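Local coordinates for protein importin-95 (Chaetomium thermophilum, PDB 4XRI) that probably binds a small GTPase and works as an importin-beta transport receptor, a flexible HEAT-repeat protein that carries protein cargo into the nucleus, at residues D394-S398 with D436-Y440; E409-E413 with A448-A452; L484-E489 with E532-F537; A497-T503 with N540-S545; L590-Q595 with A631-L636. The protein carries 2 engineered substitutions. All coordinates share one frame; numbering follows the deposited sequence.

Overall arrangement
Contacts 1, 3 and 5 are buried meetings of nearly parallel helices, while contacts 2 and 4 lie where helices begin or end and are partly open to solvent. Contacts 1 and 2 share helix 432-449, held first in its N-terminal half and then at its C-terminal end. Contact 4 joins the loops that follow the two helices paired in contact 3, and the two contacts touch where L502 packs on F537 and A488. Contact 5 continues the stack, A592 resting on the backbone of S535. Chemistry follows place: contacts 3 and 5 are mainly apolar, contact 1 adds one serine-to-aspartate hydrogen bond, contact 2 sets two glutamates together at its edge, and contact 4 relies on backbone polar groups.

Contact 1: residues D394-S398 with D436-Y440; sequences DAAVS and DSTAY
D394 reaches S437 because its CG stands anti to the backbone N (chi1 180°), which carries the carboxylate out to the neighbouring helix. S437 answers with OG anti to its carbonyl carbon, and the hydroxyl donates to D394 OD1 over 2.5 Å, arriving on the syn side but 31° out of the carboxylate plane. This is the one hydrogen bond between the segments. D394 OD2 is bound by Q343, so both carboxylate oxygens have partners. S437 OG also bonds to Q433 O one turn back, and its single proton would have to be shared. A serine suits the spot, being small enough for the close approach and still able to donate.

S398 OG lies 3.5 Å from S437 CB, but its proton goes to D394 O, 2.7 Å away. The carbonyl thus takes S398 N and S398 OG from opposite faces of its plane. The apolar half belongs to V397. Its CG2 rests 3.7 Å from S437 CB, and CG1 meets T438 at OG1, a hydroxyl already bonded to V434 O.

The two helix segments run almost parallel, 9° apart with axes 8.6 Å from each other, the side-by-side stacking of HEAT repeats. Helix 409-425 lies against both, its L423 touching V397 and T438. Y359 of helix 354-369 packs on S398 and Y440, and Y440 stacks on W482 of helix 477-490.

Contact 2: residues E409-E413 with A448-A452; sequences EKVLE and ACSEA
L412, C449 and A452 form the buried, closely packed side of this contact, L412 CD1 lying 3.8 Å from C449 SG. A compact, weakly polar thiol suits a buried place against a leucine. Beside them the backbones come nearest at E413 and A452, where A452 CB sits 3.8 Å from E413 CA; an alanine lets the chain after helix 432-449 settle on the first turn of helix 409-425.

The solvent side, with E451 exposed and E409 and E413 partly so, has carboxylates in place of hydrocarbon. E409 CG is anti to the backbone N (chi1 168°) and the chain bends beyond it, bringing OE2 3.6 Å from C449 CA and 2.8 Å from E451 OE1. Both are acceptors: a close approach of like charges, not a hydrogen bond, with the carboxylate planes 87° apart. The repulsion would probably raise the proton affinity of one of them. S450 OG, which donates to E451 OE1 from above the carboxylate plane at 3.2 Å, may ease some of it. E413 reaches the same glutamate at its CB, OE2 lying 3.5 Å away, its carboxylate turned 51° from that of E451.

The contact thus joins the start of helix 409-425 to the C-terminal end of helix 432-449 and the chain that follows it, within the HEAT-type solenoid. M404 packs on L412 and A448, and I374 of helix 374-384 touches L412 and V411.

Contact 3: residues L484-E489 with E532-F537; sequences LMNIAE and EVLSVF
M485 and V536 carry much of this seam between two helices stacked side by side in the HEAT-repeat solenoid. The segments are nearly parallel, 6° apart, with axes 8.9 Å from each other, and no hydrogen bond crosses between them; mainly apolar packing and a CH-pi contact join them.

The M485 side chain crosses that of E532 at about a right angle. SD passes over the end of the glutamate, 3.4 Å from E532 CD, and a bend at the last torsion (chi3 -62°) brings CE near OE1. A methionine suits the place, since its flexible, polarisable chain can follow the exposed stem of a glutamate and still bury its inner part: CG crosses V533 obliquely and lies 3.8 Å from V533 CA.

V536 points toward the other helix and divides its two methyls. CG2 faces M485 SD, while CG1 is packed against A488 CB at 3.7 Å, with M485 O and E489 CG at similar range, all from one turn of that helix. The branched valine thereby meets several residues at once, and the small A488 allows the helices to come close.

A488 has a second task. Its methyl lies over one face of the F537 ring, 4.1 Å from the centroid and 21° off the ring normal, a CH-pi contact. L484 adds CB 4.0 Å from V533 CG1; L466 of helix 455-472 touches L484, and L513 of helix 503-516 touches V533. The ring of F537 is also bounded by its own helix, with V533 O lying in the ring plane at its edge.

Contact 4: residues A497-T503 with N540-S545; sequences AAQNPLT and NAANDS. With SO4 (sulfate ion), chain B.
D544 N donates to A498 O over 3.0 Å, in the carbonyl plane and on a lone pair, the clear hydrogen bond across this loop-to-loop contact. Next to it N543 N reaches A497 O in a longer, weak bond. Within the first loop N500 N donates to T503 OG1 at 2.8 Å, almost straight (176°), as part of a capping box; N500 OD1 takes a weak bond from L502 N, in the turn that leads into helix 503-516.

T503 OG1 is used twice, for a water that donates to it (2.9 Å) also accepts from A542 N and bonds S545 OG, tying the two loops. With OG1 anti to the carbonyl carbon (chi1 -52°), the methyl CG2 is left facing S545 OG, 3.7 Å away, and D544 CB. With an alanine here, N500 N would probably be left without its acceptor, and the bridging water would lose its hold on this loop.

In the packing farther out, A542 CB sits 3.3 Å from A498 O and against Q499 CA, a place that suits a methyl. Q499 CG lies 3.2 Å from D544 OD1, the two side chains crossing obliquely with planes 44° apart. N500 ND2 bonds to A492 O and N543 OD1 to R596. A sulfate, probably from the crystallisation liquor, takes a bond from Q499 N, with weaker help from A498 N.

Backbone amides and carbonyls do most of the bonding, so this link between loops of the HEAT-type solenoid depends chiefly on the chain path, and alanines suit its close backbone approach.

Contact 5: residues L590-Q595 with A631-L636; sequences LQATVQ and AAISAL
Q591, V594 and A635 give up the most surface here, and each touches the other helix in its own way. Q591 leaves its helix with CG anti to the backbone N (chi1 -179°) and runs on extended, laying its stem across A631 and A635. CG is 4.0 Å from A635 CB, and OE1 ends 3.4 Å from A631 CB. Its NE2 donates to Q595 OE1, one turn on in the same helix, at 3.2 Å, the partner lying in the amide plane of Q591. That bond helps to fix the rotation of the amide, so a long polar chain can cover the partly exposed flank with its hydrocarbon while its end stays paired. With a leucine in place of Q591, Q595 OE1 would probably be left without this donor and its side chain set free to turn.

V594 points toward the neighbour. CG1 presses on the backbone there, 3.5 Å from A635 C and as near to L636 N, and meets A635 CB at 3.7 Å. A635 in turn receives Q595 CG on its methyl. Alanine suits A635, and also A632, whose CA comes 4.5 Å from Q591 CA, because a methyl on this helix permits so close an approach.

The segments lie 10° from parallel, their axes 8.7 Å apart. Helix 605-616 backs A632 and L636, and I601 touches V594 and L636. Helix 546-567 lies against L590, helix 524-539 meets A592, and S634 bonds D677 of helix 665-682, continuing the HEAT-type solenoid.

Contact 1: residues D394-S398 with D436-Y440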
# COMPACT_ATOMS: atom_id res chain seq x y z
N ASP A 394 13.29 13.25 -25.18
CA ASP A 394 12.80 12.37 -24.13
C ASP A 394 12.05 13.17 -23.07
O ASP A 394 10.99 12.75 -22.60
CB ASP A 394 13.95 11.60 -23.48
CG ASP A 394 13.49 10.68 -22.38
OD1 ASP A 394 13.05 9.55 -22.70
OD2 ASP A 394 13.56 11.07 -21.19
N ALA A 395 12.59 14.32 -22.70
CA ALA A 395 11.95 15.19 -21.73
C ALA A 395 10.60 15.68 -22.24
O ALA A 395 9.63 15.75 -21.49
CB ALA A 395 12.85 16.37 -21.40
N ALA A 396 10.56 16.00 -23.53
CA ALA A 396 9.37 16.54 -24.16
C ALA A 396 8.21 15.55 -24.14
O ALA A 396 7.10 15.90 -23.73
CB ALA A 396 9.67 16.97 -25.59
N VAL A 397 8.46 14.32 -24.57
CA VAL A 397 7.42 13.30 -24.59
C VAL A 397 7.02 12.91 -23.17
O VAL A 397 5.85 12.67 -22.89
CB VAL A 397 7.86 12.04 -25.38
CG1 VAL A 397 8.04 12.37 -26.85
CG2 VAL A 397 9.14 11.45 -24.81
N SER A 398 8.00 12.87 -22.27
CA SER A 398 7.75 12.55 -20.87
C SER A 398 6.80 13.56 -20.25
O SER A 398 5.81 13.20 -19.62
CB SER A 398 9.06 12.52 -20.07
OG SER A 398 9.88 11.44 -20.47
N ASP A 436 10.91 4.47 -25.20
CA ASP A 436 10.31 3.96 -23.97
C ASP A 436 9.39 5.01 -23.34
O ASP A 436 8.27 4.71 -22.94
CB ASP A 436 11.38 3.54 -22.97
CG ASP A 436 10.80 2.89 -21.73
OD1 ASP A 436 9.84 2.11 -21.88
OD2 ASP A 436 11.30 3.14 -20.62
N SER A 437 9.89 6.24 -23.27
CA SER A 437 9.12 7.35 -22.71
C SER A 437 7.92 7.67 -23.58
O SER A 437 6.89 8.14 -23.09
CB SER A 437 10.00 8.59 -22.56
OG SER A 437 11.08 8.35 -21.67
N THR A 438 8.06 7.42 -24.88
CA THR A 438 6.97 7.66 -25.82
C THR A 438 5.85 6.64 -25.62
O THR A 438 4.67 6.99 -25.57
CB THR A 438 7.46 7.59 -27.28
OG1 THR A 438 8.39 8.65 -27.51
CG2 THR A 438 6.29 7.73 -28.23
N ALA A 439 6.24 5.37 -25.49
CA ALA A 439 5.28 4.30 -25.26
C ALA A 439 4.49 4.54 -23.98
O ALA A 439 3.27 4.41 -23.96
CB ALA A 439 6.00 2.96 -25.19
N TYR A 440 5.20 4.90 -22.91
CA TYR A 440 4.58 5.17 -21.62
C TYR A 440 3.64 6.37 -21.68
O TYR A 440 2.57 6.36 -21.09
CB TYR A 440 5.66 5.41 -20.55
CG TYR A 440 5.12 5.49 -19.14
CD1 TYR A 440 4.90 4.33 -18.40
CD2 TYR A 440 4.84 6.71 -18.55
CE1 TYR A 440 4.41 4.40 -17.11
CE2 TYR A 440 4.35 6.78 -17.26
CZ TYR A 440 4.14 5.62 -16.54
OH TYR A 440 3.65 5.69 -15.26

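Contact 2: residues E409-E413 with A448-A452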
# COMPACT_ATOMS: atom_id res chain seq x y z
N GLU A 409 -10.49 17.03 -18.99
CA GLU A 409 -10.43 16.21 -20.20
C GLU A 409 -10.74 17.06 -21.42
O GLU A 409 -10.01 17.03 -22.41
CB GLU A 409 -11.40 15.03 -20.11
CG GLU A 409 -11.61 14.32 -21.43
CD GLU A 409 -11.82 12.83 -21.27
OE1 GLU A 409 -12.42 12.41 -20.26
OE2 GLU A 409 -11.38 12.07 -22.17
N LYS A 410 -11.81 17.84 -21.32
CA LYS A 410 -12.25 18.74 -22.39
C LYS A 410 -11.13 19.63 -22.91
O LYS A 410 -11.02 19.87 -24.11
CB LYS A 410 -13.41 19.60 -21.91
CG LYS A 410 -14.70 18.83 -21.66
CD LYS A 410 -15.82 19.76 -21.21
CE LYS A 410 -17.12 19.00 -21.00
NZ LYS A 410 -18.22 19.89 -20.53
N VAL A 411 -10.29 20.11 -22.00
CA VAL A 411 -9.17 20.97 -22.39
C VAL A 411 -8.08 20.17 -23.09
O VAL A 411 -7.44 20.65 -24.03
CB VAL A 411 -8.57 21.70 -21.17
CG1 VAL A 411 -7.45 22.62 -21.60
CG2 VAL A 411 -9.65 22.49 -20.44
N LEU A 412 -7.86 18.94 -22.64
CA LEU A 412 -6.79 18.11 -23.18
C LEU A 412 -7.13 17.49 -24.54
O LEU A 412 -6.23 17.25 -25.35
CB LEU A 412 -6.44 16.99 -22.20
CG LEU A 412 -5.64 17.39 -20.96
CD1 LEU A 412 -5.49 16.20 -20.04
CD2 LEU A 412 -4.28 17.94 -21.36
N GLU A 413 -8.41 17.24 -24.78
CA GLU A 413 -8.87 16.56 -26.00
C GLU A 413 -8.28 17.13 -27.29
O GLU A 413 -7.76 16.38 -28.11
CB GLU A 413 -10.40 16.58 -26.08
CG GLU A 413 -11.09 15.88 -24.93
CD GLU A 413 -12.14 14.88 -25.38
OE1 GLU A 413 -12.69 15.04 -26.49
OE2 GLU A 413 -12.40 13.92 -24.62
N ALA A 448 -5.96 8.35 -19.62
CA ALA A 448 -6.61 9.57 -19.16
C ALA A 448 -7.58 10.14 -20.20
O ALA A 448 -8.60 10.72 -19.84
CB ALA A 448 -5.57 10.62 -18.80
N CYS A 449 -7.27 9.96 -21.48
CA CYS A 449 -8.05 10.62 -22.53
C CYS A 449 -8.30 9.73 -23.75
O CYS A 449 -8.09 10.17 -24.88
CB CYS A 449 -7.35 11.90 -22.98
SG CYS A 449 -6.95 13.06 -21.65
N SER A 450 -8.75 8.51 -23.52
CA SER A 450 -9.07 7.60 -24.62
C SER A 450 -10.15 8.18 -25.52
O SER A 450 -10.18 7.92 -26.73
CB SER A 450 -9.52 6.24 -24.09
OG SER A 450 -10.47 6.38 -23.05
N GLU A 451 -11.03 8.98 -24.92
CA GLU A 451 -12.12 9.63 -25.63
C GLU A 451 -11.61 10.55 -26.74
O GLU A 451 -12.28 10.74 -27.75
CB GLU A 451 -12.97 10.44 -24.65
CG GLU A 451 -13.63 9.61 -23.54
CD GLU A 451 -12.69 9.30 -22.38
OE1 GLU A 451 -11.45 9.34 -22.57
OE2 GLU A 451 -13.19 9.01 -21.27
N ALA A 452 -10.42 11.11 -26.55
CA ALA A 452 -9.84 12.02 -27.52
C ALA A 452 -9.21 11.26 -28.69
O ALA A 452 -9.01 11.82 -29.77
CB ALA A 452 -8.80 12.91 -26.86

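Contact 3: residues L484-E489 with E532-F537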
# COMPACT_ATOMS: atom_id res chain seq x y z
N LEU A 484 -0.82 -0.98 -24.16
CA LEU A 484 -1.71 -1.92 -24.84
C LEU A 484 -2.87 -2.37 -23.95
O LEU A 484 -4.01 -2.51 -24.42
CB LEU A 484 -0.92 -3.14 -25.32
CG LEU A 484 -0.07 -2.92 -26.57
CD1 LEU A 484 0.72 -4.18 -26.90
CD2 LEU A 484 -0.96 -2.52 -27.73
N MET A 485 -2.58 -2.61 -22.68
CA MET A 485 -3.60 -2.98 -21.70
C MET A 485 -4.63 -1.88 -21.52
O MET A 485 -5.84 -2.14 -21.51
CB MET A 485 -2.96 -3.32 -20.35
CG MET A 485 -2.33 -4.70 -20.28
SD MET A 485 -1.99 -5.18 -18.57
CE MET A 485 -0.82 -3.92 -18.09
N ASN A 486 -4.15 -0.65 -21.38
CA ASN A 486 -5.02 0.53 -21.30
C ASN A 486 -5.99 0.60 -22.47
O ASN A 486 -7.18 0.82 -22.28
CB ASN A 486 -4.18 1.81 -21.25
CG ASN A 486 -3.58 2.06 -19.88
OD1 ASN A 486 -4.15 1.67 -18.86
ND2 ASN A 486 -2.44 2.74 -19.85
N ILE A 487 -5.46 0.42 -23.67
CA ILE A 487 -6.25 0.45 -24.90
C ILE A 487 -7.34 -0.62 -24.91
O ILE A 487 -8.49 -0.35 -25.26
CB ILE A 487 -5.35 0.27 -26.13
CG1 ILE A 487 -4.43 1.48 -26.28
CG2 ILE A 487 -6.18 0.06 -27.38
CD1 ILE A 487 -3.28 1.23 -27.21
N ALA A 488 -6.96 -1.84 -24.54
CA ALA A 488 -7.90 -2.95 -24.46
C ALA A 488 -9.02 -2.64 -23.46
O ALA A 488 -10.18 -2.99 -23.68
CB ALA A 488 -7.18 -4.23 -24.08
N GLU A 489 -8.66 -1.98 -22.37
CA GLU A 489 -9.63 -1.61 -21.34
C GLU A 489 -10.56 -0.50 -21.82
O GLU A 489 -11.76 -0.50 -21.51
CB GLU A 489 -8.91 -1.16 -20.07
CG GLU A 489 -8.25 -2.29 -19.29
CD GLU A 489 -7.39 -1.78 -18.15
OE1 GLU A 489 -7.36 -0.55 -17.93
OE2 GLU A 489 -6.74 -2.61 -17.48
N GLU A 532 -0.06 -10.86 -19.49
CA GLU A 532 -1.03 -9.98 -18.83
C GLU A 532 -1.84 -9.22 -19.87
O GLU A 532 -3.05 -9.06 -19.73
CB GLU A 532 -0.33 -9.00 -17.89
CG GLU A 532 -1.29 -8.29 -16.95
CD GLU A 532 -0.62 -7.18 -16.15
OE1 GLU A 532 0.54 -6.83 -16.45
OE2 GLU A 532 -1.27 -6.66 -15.21
N VAL A 533 -1.17 -8.75 -20.91
CA VAL A 533 -1.82 -8.06 -22.02
C VAL A 533 -2.86 -8.97 -22.67
O VAL A 533 -4.00 -8.56 -22.89
CB VAL A 533 -0.80 -7.62 -23.09
CG1 VAL A 533 -1.52 -6.94 -24.25
CG2 VAL A 533 0.23 -6.69 -22.49
N LEU A 534 -2.44 -10.19 -22.97
CA LEU A 534 -3.31 -11.18 -23.58
C LEU A 534 -4.55 -11.43 -22.73
O LEU A 534 -5.66 -11.56 -23.25
CB LEU A 534 -2.55 -12.49 -23.81
CG LEU A 534 -3.31 -13.62 -24.50
CD1 LEU A 534 -3.96 -13.11 -25.78
CD2 LEU A 534 -2.39 -14.79 -24.79
N SER A 535 -4.35 -11.50 -21.42
CA SER A 535 -5.45 -11.68 -20.48
C SER A 535 -6.47 -10.55 -20.61
O SER A 535 -7.68 -10.80 -20.67
CB SER A 535 -4.92 -11.75 -19.05
OG SER A 535 -6.00 -11.76 -18.12
N VAL A 536 -5.99 -9.32 -20.65
CA VAL A 536 -6.84 -8.13 -20.70
C VAL A 536 -7.56 -8.01 -22.04
O VAL A 536 -8.71 -7.58 -22.10
CB VAL A 536 -6.02 -6.85 -20.42
CG1 VAL A 536 -6.86 -5.61 -20.64
CG2 VAL A 536 -5.46 -6.88 -19.01
N PHE A 537 -6.88 -8.41 -23.11
CA PHE A 537 -7.51 -8.45 -24.43
C PHE A 537 -8.69 -9.42 -24.44
O PHE A 537 -9.74 -9.14 -25.02
CB PHE A 537 -6.49 -8.85 -25.50
CG PHE A 537 -5.87 -7.68 -26.22
CD1 PHE A 537 -4.86 -6.94 -25.62
CD2 PHE A 537 -6.29 -7.33 -27.49
CE1 PHE A 537 -4.29 -5.87 -26.27
CE2 PHE A 537 -5.72 -6.26 -28.15
CZ PHE A 537 -4.72 -5.53 -27.54

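Contact 4: residues A497-T503 with N540-S545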
# COMPACT_ATOMS: atom_id res chain seq x y z
N ALA A 497 -22.20 -6.49 -26.69
CA ALA A 497 -21.89 -6.04 -28.04
C ALA A 497 -21.24 -7.14 -28.86
O ALA A 497 -20.50 -7.97 -28.33
CB ALA A 497 -21.00 -4.81 -28.00
N ALA A 498 -21.51 -7.14 -30.16
CA ALA A 498 -20.91 -8.11 -31.06
C ALA A 498 -19.48 -7.69 -31.41
O ALA A 498 -18.62 -8.54 -31.64
CB ALA A 498 -21.74 -8.25 -32.32
N GLN A 499 -19.24 -6.38 -31.44
CA GLN A 499 -17.93 -5.86 -31.82
C GLN A 499 -17.52 -4.63 -31.01
O GLN A 499 -18.36 -3.90 -30.49
CB GLN A 499 -17.91 -5.51 -33.31
CG GLN A 499 -18.04 -6.71 -34.23
CD GLN A 499 -17.94 -6.34 -35.70
OE1 GLN A 499 -17.16 -6.92 -36.45
NE2 GLN A 499 -18.74 -5.36 -36.12
N ASN A 500 -16.21 -4.43 -30.90
CA ASN A 500 -15.65 -3.20 -30.36
C ASN A 500 -14.52 -2.76 -31.30
O ASN A 500 -14.18 -3.51 -32.21
CB ASN A 500 -15.18 -3.40 -28.90
CG ASN A 500 -14.08 -4.43 -28.76
OD1 ASN A 500 -13.15 -4.51 -29.58
ND2 ASN A 500 -14.16 -5.23 -27.70
N PRO A 501 -13.96 -1.54 -31.11
CA PRO A 501 -12.94 -1.10 -32.07
C PRO A 501 -11.75 -2.05 -32.27
O PRO A 501 -11.17 -2.06 -33.36
CB PRO A 501 -12.45 0.22 -31.45
CG PRO A 501 -13.63 0.74 -30.72
CD PRO A 501 -14.33 -0.47 -30.16
N LEU A 502 -11.41 -2.84 -31.26
CA LEU A 502 -10.23 -3.70 -31.35
C LEU A 502 -10.52 -5.04 -32.02
O LEU A 502 -9.60 -5.79 -32.34
CB LEU A 502 -9.65 -3.95 -29.96
CG LEU A 502 -8.61 -2.95 -29.46
CD1 LEU A 502 -8.00 -3.42 -28.16
CD2 LEU A 502 -7.54 -2.73 -30.52
N THR A 503 -11.80 -5.35 -32.22
CA THR A 503 -12.22 -6.63 -32.77
C THR A 503 -11.57 -6.98 -34.12
O THR A 503 -11.11 -8.11 -34.31
CB THR A 503 -13.75 -6.70 -32.93
OG1 THR A 503 -14.38 -6.34 -31.70
CG2 THR A 503 -14.19 -8.10 -33.34
N ASN A 540 -11.82 -8.18 -22.36
CA ASN A 540 -12.57 -7.12 -23.02
C ASN A 540 -12.97 -7.46 -24.45
O ASN A 540 -13.35 -6.57 -25.22
CB ASN A 540 -11.75 -5.84 -23.02
CG ASN A 540 -11.45 -5.33 -21.62
OD1 ASN A 540 -12.26 -4.63 -21.02
ND2 ASN A 540 -10.29 -5.70 -21.09
N ALA A 541 -12.89 -8.74 -24.81
CA ALA A 541 -13.20 -9.16 -26.17
C ALA A 541 -14.70 -9.15 -26.43
O ALA A 541 -15.50 -9.38 -25.52
CB ALA A 541 -12.63 -10.55 -26.43
N ALA A 542 -15.09 -8.87 -27.67
CA ALA A 542 -16.49 -8.87 -28.05
C ALA A 542 -16.90 -10.23 -28.59
O ALA A 542 -16.05 -11.10 -28.83
CB ALA A 542 -16.76 -7.79 -29.07
N ASN A 543 -18.21 -10.42 -28.78
CA ASN A 543 -18.77 -11.72 -29.12
C ASN A 543 -18.29 -12.30 -30.45
O ASN A 543 -18.22 -13.52 -30.61
CB ASN A 543 -20.29 -11.64 -29.13
CG ASN A 543 -20.86 -11.33 -27.76
OD1 ASN A 543 -20.29 -11.73 -26.74
ND2 ASN A 543 -21.98 -10.62 -27.73
N ASP A 544 -17.96 -11.43 -31.40
CA ASP A 544 -17.44 -11.87 -32.68
C ASP A 544 -16.11 -12.61 -32.52
O ASP A 544 -15.69 -13.35 -33.41
CB ASP A 544 -17.26 -10.68 -33.63
CG ASP A 544 -18.56 -10.26 -34.30
OD1 ASP A 544 -18.49 -9.65 -35.39
OD2 ASP A 544 -19.64 -10.53 -33.73
N SER A 545 -15.45 -12.40 -31.38
CA SER A 545 -14.14 -12.97 -31.13
C SER A 545 -14.19 -14.24 -30.29
O SER A 545 -13.15 -14.83 -29.98
CB SER A 545 -13.24 -11.94 -30.43
OG SER A 545 -12.91 -10.86 -31.29
S SO4 B . -23.01 -4.24 -32.02
O1 SO4 B . -23.86 -4.77 -30.96
O2 SO4 B . -23.36 -4.87 -33.29
O3 SO4 B . -23.19 -2.80 -32.12
O4 SO4 B . -21.61 -4.53 -31.71
O HOH W 1 -13.39 -8.55 -30.02

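Contact 5: residues L590-Q595 with A631-L636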
# COMPACT_ATOMS: atom_id res chain seq x y z
N LEU A 590 -5.79 -18.41 -19.03
CA LEU A 590 -6.80 -19.46 -19.03
C LEU A 590 -8.05 -18.99 -18.30
O LEU A 590 -9.17 -19.13 -18.80
CB LEU A 590 -6.27 -20.74 -18.39
CG LEU A 590 -7.30 -21.86 -18.26
CD1 LEU A 590 -7.75 -22.32 -19.64
CD2 LEU A 590 -6.77 -23.03 -17.45
N GLN A 591 -7.85 -18.43 -17.11
CA GLN A 591 -8.94 -17.87 -16.31
C GLN A 591 -9.75 -16.85 -17.10
O GLN A 591 -10.98 -16.82 -17.02
CB GLN A 591 -8.38 -17.23 -15.04
CG GLN A 591 -9.42 -16.64 -14.11
CD GLN A 591 -8.81 -15.87 -12.95
OE1 GLN A 591 -7.63 -16.06 -12.63
NE2 GLN A 591 -9.59 -15.01 -12.32
N ALA A 592 -9.06 -16.02 -17.88
CA ALA A 592 -9.70 -14.99 -18.69
C ALA A 592 -10.60 -15.61 -19.75
O ALA A 592 -11.73 -15.16 -19.95
CB ALA A 592 -8.65 -14.10 -19.34
N THR A 593 -10.10 -16.64 -20.43
CA THR A 593 -10.87 -17.31 -21.47
C THR A 593 -12.07 -18.05 -20.89
O THR A 593 -13.13 -18.10 -21.50
CB THR A 593 -10.01 -18.32 -22.26
OG1 THR A 593 -9.50 -19.32 -21.37
CG2 THR A 593 -8.84 -17.61 -22.94
N VAL A 594 -11.90 -18.62 -19.70
CA VAL A 594 -12.98 -19.33 -19.03
C VAL A 594 -14.13 -18.37 -18.70
O VAL A 594 -15.28 -18.63 -19.05
CB VAL A 594 -12.51 -20.03 -17.74
CG1 VAL A 594 -13.71 -20.57 -16.98
CG2 VAL A 594 -11.52 -21.15 -18.06
N GLN A 595 -13.79 -17.27 -18.03
CA GLN A 595 -14.78 -16.25 -17.68
C GLN A 595 -15.46 -15.66 -18.91
O GLN A 595 -16.67 -15.46 -18.92
CB GLN A 595 -14.13 -15.13 -16.86
CG GLN A 595 -13.71 -15.52 -15.46
CD GLN A 595 -13.29 -14.33 -14.62
OE1 GLN A 595 -12.26 -14.36 -13.95
NE2 GLN A 595 -14.10 -13.27 -14.64
N ALA A 631 -7.85 -19.85 -8.74
CA ALA A 631 -8.58 -18.76 -9.39
C ALA A 631 -9.19 -19.23 -10.70
O ALA A 631 -10.32 -18.87 -11.04
CB ALA A 631 -7.67 -17.57 -9.62
N ALA A 632 -8.43 -20.04 -11.43
CA ALA A 632 -8.88 -20.60 -12.70
C ALA A 632 -10.00 -21.63 -12.47
O ALA A 632 -10.97 -21.68 -13.23
CB ALA A 632 -7.73 -21.24 -13.45
N ILE A 633 -9.86 -22.43 -11.42
CA ILE A 633 -10.86 -23.43 -11.08
C ILE A 633 -12.16 -22.76 -10.65
O ILE A 633 -13.26 -23.19 -11.02
CB ILE A 633 -10.36 -24.37 -9.97
CG1 ILE A 633 -9.21 -25.23 -10.48
CG2 ILE A 633 -11.49 -25.26 -9.47
CD1 ILE A 633 -8.57 -26.09 -9.41
N SER A 634 -12.03 -21.69 -9.86
CA SER A 634 -13.18 -20.90 -9.44
C SER A 634 -13.95 -20.37 -10.65
O SER A 634 -15.18 -20.39 -10.67
CB SER A 634 -12.73 -19.73 -8.56
OG SER A 634 -13.80 -18.81 -8.35
N ALA A 635 -13.20 -19.92 -11.65
CA ALA A 635 -13.78 -19.44 -12.90
C ALA A 635 -14.56 -20.54 -13.59
O ALA A 635 -15.68 -20.33 -14.05
CB ALA A 635 -12.70 -18.90 -13.81
N LEU A 636 -13.97 -21.73 -13.64
CA LEU A 636 -14.60 -22.87 -14.30
C LEU A 636 -15.87 -23.30 -13.58
O LEU A 636 -16.85 -23.69 -14.22
CB LEU A 636 -13.62 -24.04 -14.39
CG LEU A 636 -14.14 -25.20 -15.24
CD1 LEU A 636 -14.26 -24.76 -16.69
CD2 LEU A 636 -13.25 -26.43 -15.12